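Local coordinates for protein phosphoribosylaminoimidazole carboxylase (Bombyx mori, PDB 4JA0) that probably catalyses two steps of purine biosynthesis, pairing an AIR carboxylase activity with a SAICAR synthetase activity in one bifunctional chain, at residues I160-D163 against E164-M168; L402-K405 against Q406-A410. All blocks are in the same frame, centred on the assembly; numbering follows the deposited sequence.

Interactions 1 and 2 are two kinds of local helix contact, one at a helix start and one mid-helix, and they belong to different halves of a bifunctional enzyme. Residues 160-168 lead into helix 162-183 of the SAICAR synthetase part; residues 402-410 lie within helix 396-420 of the AIR carboxylase part. Their centres are about 16 Å apart, and the two helices meet where Y167 CE1 comes 3.9 Å from L407 CD2. Both contacts are partly buried and share helical backbone hydrogen bonds. Interaction 1 adds a side-chain cap, an apolar cluster and a pair of carboxylates; interaction 2 adds an aliphatic-sulfur contact, while R403 and Q406 direct their polar ends to another helix and a neighbouring subunit.

Interaction 1: I160-D163 against E164-M168; sequences IGRD and EVDYM
V165 N is hydrogen-bonded to G161 O at 2.9 Å, and D166 N and Y167 N reach R162 O and D163 O in the same i to i+4 pattern, turning the loop into the first turn of helix 162-183. G161 is the N-cap residue, and E164 serves it from three positions on. Bent at chi2 (70°), the E164 chain doubles back toward the helix start and brings OE2 to 2.9 Å from G161 N, with an N-H...O angle of 152°. The amide meets OE2 on its anti side, 27° out of the carboxylate plane. A negative group here would probably be favoured by the helix dipole. This is one half of a capping box; glycine has no side chain to return the bond. The hydrophobic staple that often accompanies such a cap is also present: I160, just before the N-cap, sets CG2 3.8 Å from CG2 of V165, the two side chains crossing at about a right angle. Further along I160, CD1 touches M168 CE at 3.7 Å, while M168 and E164 also lean on I205 of strand 205-207. Polar groups gather elsewhere on the turn. R162 offers D166 its aliphatic part, CG lying 3.6 Å from D166 OD2, while R162 NE stays 5.3 Å from D166 OD1, too far for a salt bridge. The carboxylates of D163 and D166 approach to 4.1 Å between D163 OD1 and D166 OD2, a closeness probably eased by R414, whose NH1 forms salt bridges with both oxygens; D166 OD1 is paired with R169.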
loop_
_atom_site.group_PDB
_atom_site.type_symbol
_atom_site.label_atom_id
_atom_site.label_comp_id
_atom_site.label_asym_id
_atom_site.label_seq_id
_atom_site.Cartn_x
_atom_site.Cartn_y
_atom_site.Cartn_z
ATOM N N ILE A 160 25.467 -3.800 45.747
ATOM C CA ILE A 160 25.930 -4.403 44.495
ATOM C C ILE A 160 25.241 -5.716 44.179
ATOM O O ILE A 160 25.568 -6.762 44.768
ATOM C CB ILE A 160 27.453 -4.652 44.518
ATOM C CG1 ILE A 160 28.198 -3.331 44.664
ATOM C CG2 ILE A 160 27.914 -5.391 43.264
ATOM C CD1 ILE A 160 29.496 -3.337 43.954
ATOM N N GLY A 161 24.288 -5.664 43.251
ATOM C CA GLY A 161 23.591 -6.859 42.794
ATOM C C GLY A 161 24.019 -7.192 41.373
ATOM O O GLY A 161 24.946 -6.569 40.834
ATOM N N ARG A 162 23.315 -8.127 40.741
ATOM C CA ARG A 162 23.688 -8.577 39.407
ATOM C C ARG A 162 23.693 -7.416 38.386
ATOM O O ARG A 162 24.495 -7.394 37.460
ATOM C CB ARG A 162 22.766 -9.724 38.963
ATOM C CG ARG A 162 23.162 -10.384 37.667
ATOM C CD ARG A 162 24.458 -11.179 37.796
ATOM N NE ARG A 162 24.379 -12.259 38.785
ATOM C CZ ARG A 162 24.957 -13.457 38.647
ATOM N NH1 ARG A 162 25.649 -13.745 37.549
ATOM N NH2 ARG A 162 24.836 -14.382 39.599
ATOM N N ASP A 163 22.836 -6.426 38.579
ATOM C CA ASP A 163 22.819 -5.300 37.665
ATOM C C ASP A 163 24.140 -4.540 37.744
ATOM O O ASP A 163 24.751 -4.212 36.726
ATOM C CB ASP A 163 21.603 -4.394 37.954
ATOM C CG ASP A 163 20.289 -4.980 37.416
ATOM O OD1 ASP A 163 20.348 -5.694 36.386
ATOM O OD2 ASP A 163 19.215 -4.781 38.052
ATOM N N GLU A 164 24.607 -4.305 38.957
ATOM C CA GLU A 164 25.862 -3.596 39.153
ATOM C C GLU A 164 27.034 -4.432 38.659
ATOM O O GLU A 164 27.941 -3.923 38.011
ATOM C CB GLU A 164 26.029 -3.233 40.621
ATOM C CG GLU A 164 25.125 -2.089 41.069
ATOM C CD GLU A 164 23.637 -2.467 41.131
ATOM O OE1 GLU A 164 22.792 -1.566 40.901
ATOM O OE2 GLU A 164 23.314 -3.652 41.406
ATOM N N VAL A 165 27.002 -5.726 38.934
ATOM C CA VAL A 165 28.021 -6.618 38.401
ATOM C C VAL A 165 27.958 -6.698 36.875
ATOM O O VAL A 165 29.005 -6.731 36.218
ATOM C CB VAL A 165 27.929 -8.014 39.043
ATOM C CG1 VAL A 165 28.729 -9.050 38.253
ATOM C CG2 VAL A 165 28.388 -7.933 40.504
ATOM N N ASP A 166 26.746 -6.690 36.312
ATOM C CA ASP A 166 26.589 -6.685 34.856
ATOM C C ASP A 166 27.288 -5.466 34.271
ATOM O O ASP A 166 28.103 -5.599 33.361
ATOM C CB ASP A 166 25.109 -6.694 34.436
ATOM C CG ASP A 166 24.435 -8.073 34.619
ATOM O OD1 ASP A 166 25.150 -9.107 34.601
ATOM O OD2 ASP A 166 23.186 -8.117 34.809
ATOM N N TYR A 167 27.025 -4.295 34.840
ATOM C CA TYR A 167 27.640 -3.060 34.367
ATOM C C TYR A 167 29.179 -3.103 34.393
ATOM O O TYR A 167 29.838 -2.673 33.437
ATOM C CB TYR A 167 27.149 -1.876 35.195
ATOM C CG TYR A 167 27.825 -0.587 34.840
ATOM C CD1 TYR A 167 27.391 0.155 33.766
ATOM C CD2 TYR A 167 28.914 -0.126 35.562
ATOM C CE1 TYR A 167 28.010 1.342 33.423
ATOM C CE2 TYR A 167 29.549 1.063 35.227
ATOM C CZ TYR A 167 29.089 1.793 34.152
ATOM O OH TYR A 167 29.689 2.981 33.791
ATOM N N MET A 168 29.739 -3.607 35.496
ATOM C CA MET A 168 31.192 -3.667 35.681
ATOM C C MET A 168 31.858 -4.704 34.771
ATOM O O MET A 168 32.991 -4.518 34.339
ATOM C CB MET A 168 31.544 -3.895 37.148
ATOM C CG MET A 168 31.315 -2.662 38.014
ATOM S SD MET A 168 31.748 -2.861 39.765
ATOM C CE MET A 168 30.350 -3.779 40.414
#

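Interaction 2: L402-K405 against Q406-A410; sequences LRSK and QLDMA
Four successive i to i+4 hydrogen bonds run from Q406, L407, D408 and M409 back to L402, R403, S404 and K405, spanning 2.8 Å for D408 N to S404 O and 3.2 Å for Q406 N to L402 O. The segments are thus consecutive turns of one regular alpha helix, 396-420, which follows the five-stranded parallel alpha/beta core of the AIR carboxylase part and packs against helix 162-183 of the SAICAR synthetase part. K405 and M409 carry the side-chain contact. In K405, chi1 near 180° (-176°) sends CG away from the backbone N, and the chain bends at chi2, which takes the aliphatic arm alongside the next turn. There CE lies 3.7 Å from M409 SD, the two chains crossing obliquely; this is a van der Waals contact between a methylene and a sulfur. At its root M409 stays close to the backbone, CG being 3.3 Å from K405 O. Q406 similarly passes its CG over the preceding turn, 3.5 Å from L402 O, then runs on extended so that its amide NE2 donates to T344 O of a neighbouring subunit. R403 works outward in the same way: its guanidinium group forms salt bridges with E318 of that neighbouring subunit and with E177 of helix 162-183 in its own chain, tying this helix both to the other half of the enzyme and to the assembly. L402 packs on helix 380-391. On the solvent side stands D408, whose carboxylate turns back over the carbonyl of S404 but does not bond the serine hydroxyl, since D408 OD2 and S404 OG remain 4.1 Å apart.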
loop_
_atom_site.group_PDB
_atom_site.type_symbol
_atom_site.label_atom_id
_atom_site.label_comp_id
_atom_site.label_asym_id
_atom_site.label_seq_id
_atom_site.Cartn_x
_atom_site.Cartn_y
_atom_site.Cartn_z
ATOM N N LEU A 402 30.905 5.086 20.308
ATOM C CA LEU A 402 29.792 4.270 19.858
ATOM C C LEU A 402 29.558 3.126 20.841
ATOM O O LEU A 402 28.422 2.845 21.217
ATOM C CB LEU A 402 30.064 3.723 18.460
ATOM C CG LEU A 402 30.020 4.728 17.290
ATOM C CD1 LEU A 402 30.590 4.110 16.024
ATOM C CD2 LEU A 402 28.616 5.246 17.026
ATOM N N ARG A 403 30.635 2.476 21.285
ATOM C CA ARG A 403 30.491 1.362 22.219
ATOM C C ARG A 403 30.032 1.838 23.571
ATOM O O ARG A 403 29.257 1.160 24.248
ATOM C CB ARG A 403 31.787 0.599 22.367
ATOM C CG ARG A 403 32.341 0.102 21.072
ATOM C CD ARG A 403 33.090 -1.206 21.267
ATOM N NE ARG A 403 32.296 -2.341 20.817
ATOM C CZ ARG A 403 32.771 -3.571 20.671
ATOM N NH1 ARG A 403 34.038 -3.817 20.932
ATOM N NH2 ARG A 403 31.985 -4.549 20.255
ATOM N N SER A 404 30.483 3.022 23.951
ATOM C CA SER A 404 30.104 3.589 25.228
ATOM C C SER A 404 28.618 3.924 25.221
ATOM O O SER A 404 27.901 3.721 26.203
ATOM C CB SER A 404 30.955 4.834 25.499
ATOM O OG SER A 404 30.597 5.464 26.713
ATOM N N LYS A 405 28.137 4.385 24.080
ATOM C CA LYS A 405 26.735 4.722 23.962
ATOM C C LYS A 405 25.842 3.474 24.129
ATOM O O LYS A 405 24.791 3.530 24.773
ATOM C CB LYS A 405 26.496 5.390 22.613
ATOM C CG LYS A 405 25.075 5.879 22.399
ATOM C CD LYS A 405 24.611 5.628 20.969
ATOM C CE LYS A 405 23.147 5.981 20.827
ATOM N NZ LYS A 405 22.920 7.387 21.274
ATOM N N GLN A 406 26.287 2.342 23.583
ATOM C CA GLN A 406 25.545 1.099 23.707
ATOM C C GLN A 406 25.461 0.665 25.150
ATOM O O GLN A 406 24.401 0.242 25.619
ATOM C CB GLN A 406 26.200 0.004 22.868
ATOM C CG GLN A 406 26.064 0.288 21.380
ATOM C CD GLN A 406 26.602 -0.804 20.473
ATOM O OE1 GLN A 406 27.432 -1.644 20.880
ATOM N NE2 GLN A 406 26.120 -0.802 19.219
ATOM N N LEU A 407 26.564 0.827 25.869
ATOM C CA LEU A 407 26.580 0.501 27.280
ATOM C C LEU A 407 25.655 1.442 28.028
ATOM O O LEU A 407 24.950 1.024 28.951
ATOM C CB LEU A 407 27.997 0.603 27.857
ATOM C CG LEU A 407 28.102 0.268 29.346
ATOM C CD1 LEU A 407 27.740 -1.197 29.554
ATOM C CD2 LEU A 407 29.486 0.582 29.928
ATOM N N ASP A 408 25.656 2.714 27.631
ATOM C CA ASP A 408 24.807 3.691 28.313
ATOM C C ASP A 408 23.319 3.334 28.177
ATOM O O ASP A 408 22.552 3.405 29.147
ATOM C CB ASP A 408 25.069 5.101 27.785
ATOM C CG ASP A 408 26.436 5.632 28.178
ATOM O OD1 ASP A 408 27.114 4.944 28.966
ATOM O OD2 ASP A 408 26.830 6.735 27.713
ATOM N N MET A 409 22.937 2.930 26.971
ATOM C CA MET A 409 21.556 2.641 26.631
ATOM C C MET A 409 21.067 1.392 27.330
ATOM O O MET A 409 19.903 1.301 27.736
ATOM C CB MET A 409 21.405 2.475 25.118
ATOM C CG MET A 409 21.490 3.781 24.320
ATOM S SD MET A 409 20.968 3.586 22.615
ATOM C CE MET A 409 22.112 2.334 22.023
ATOM N N ALA A 410 21.955 0.409 27.442
ATOM C CA ALA A 410 21.605 -0.839 28.107
ATOM C C ALA A 410 21.457 -0.575 29.598
ATOM O O ALA A 410 20.527 -1.088 30.234
ATOM C CB ALA A 410 22.649 -1.902 27.830
#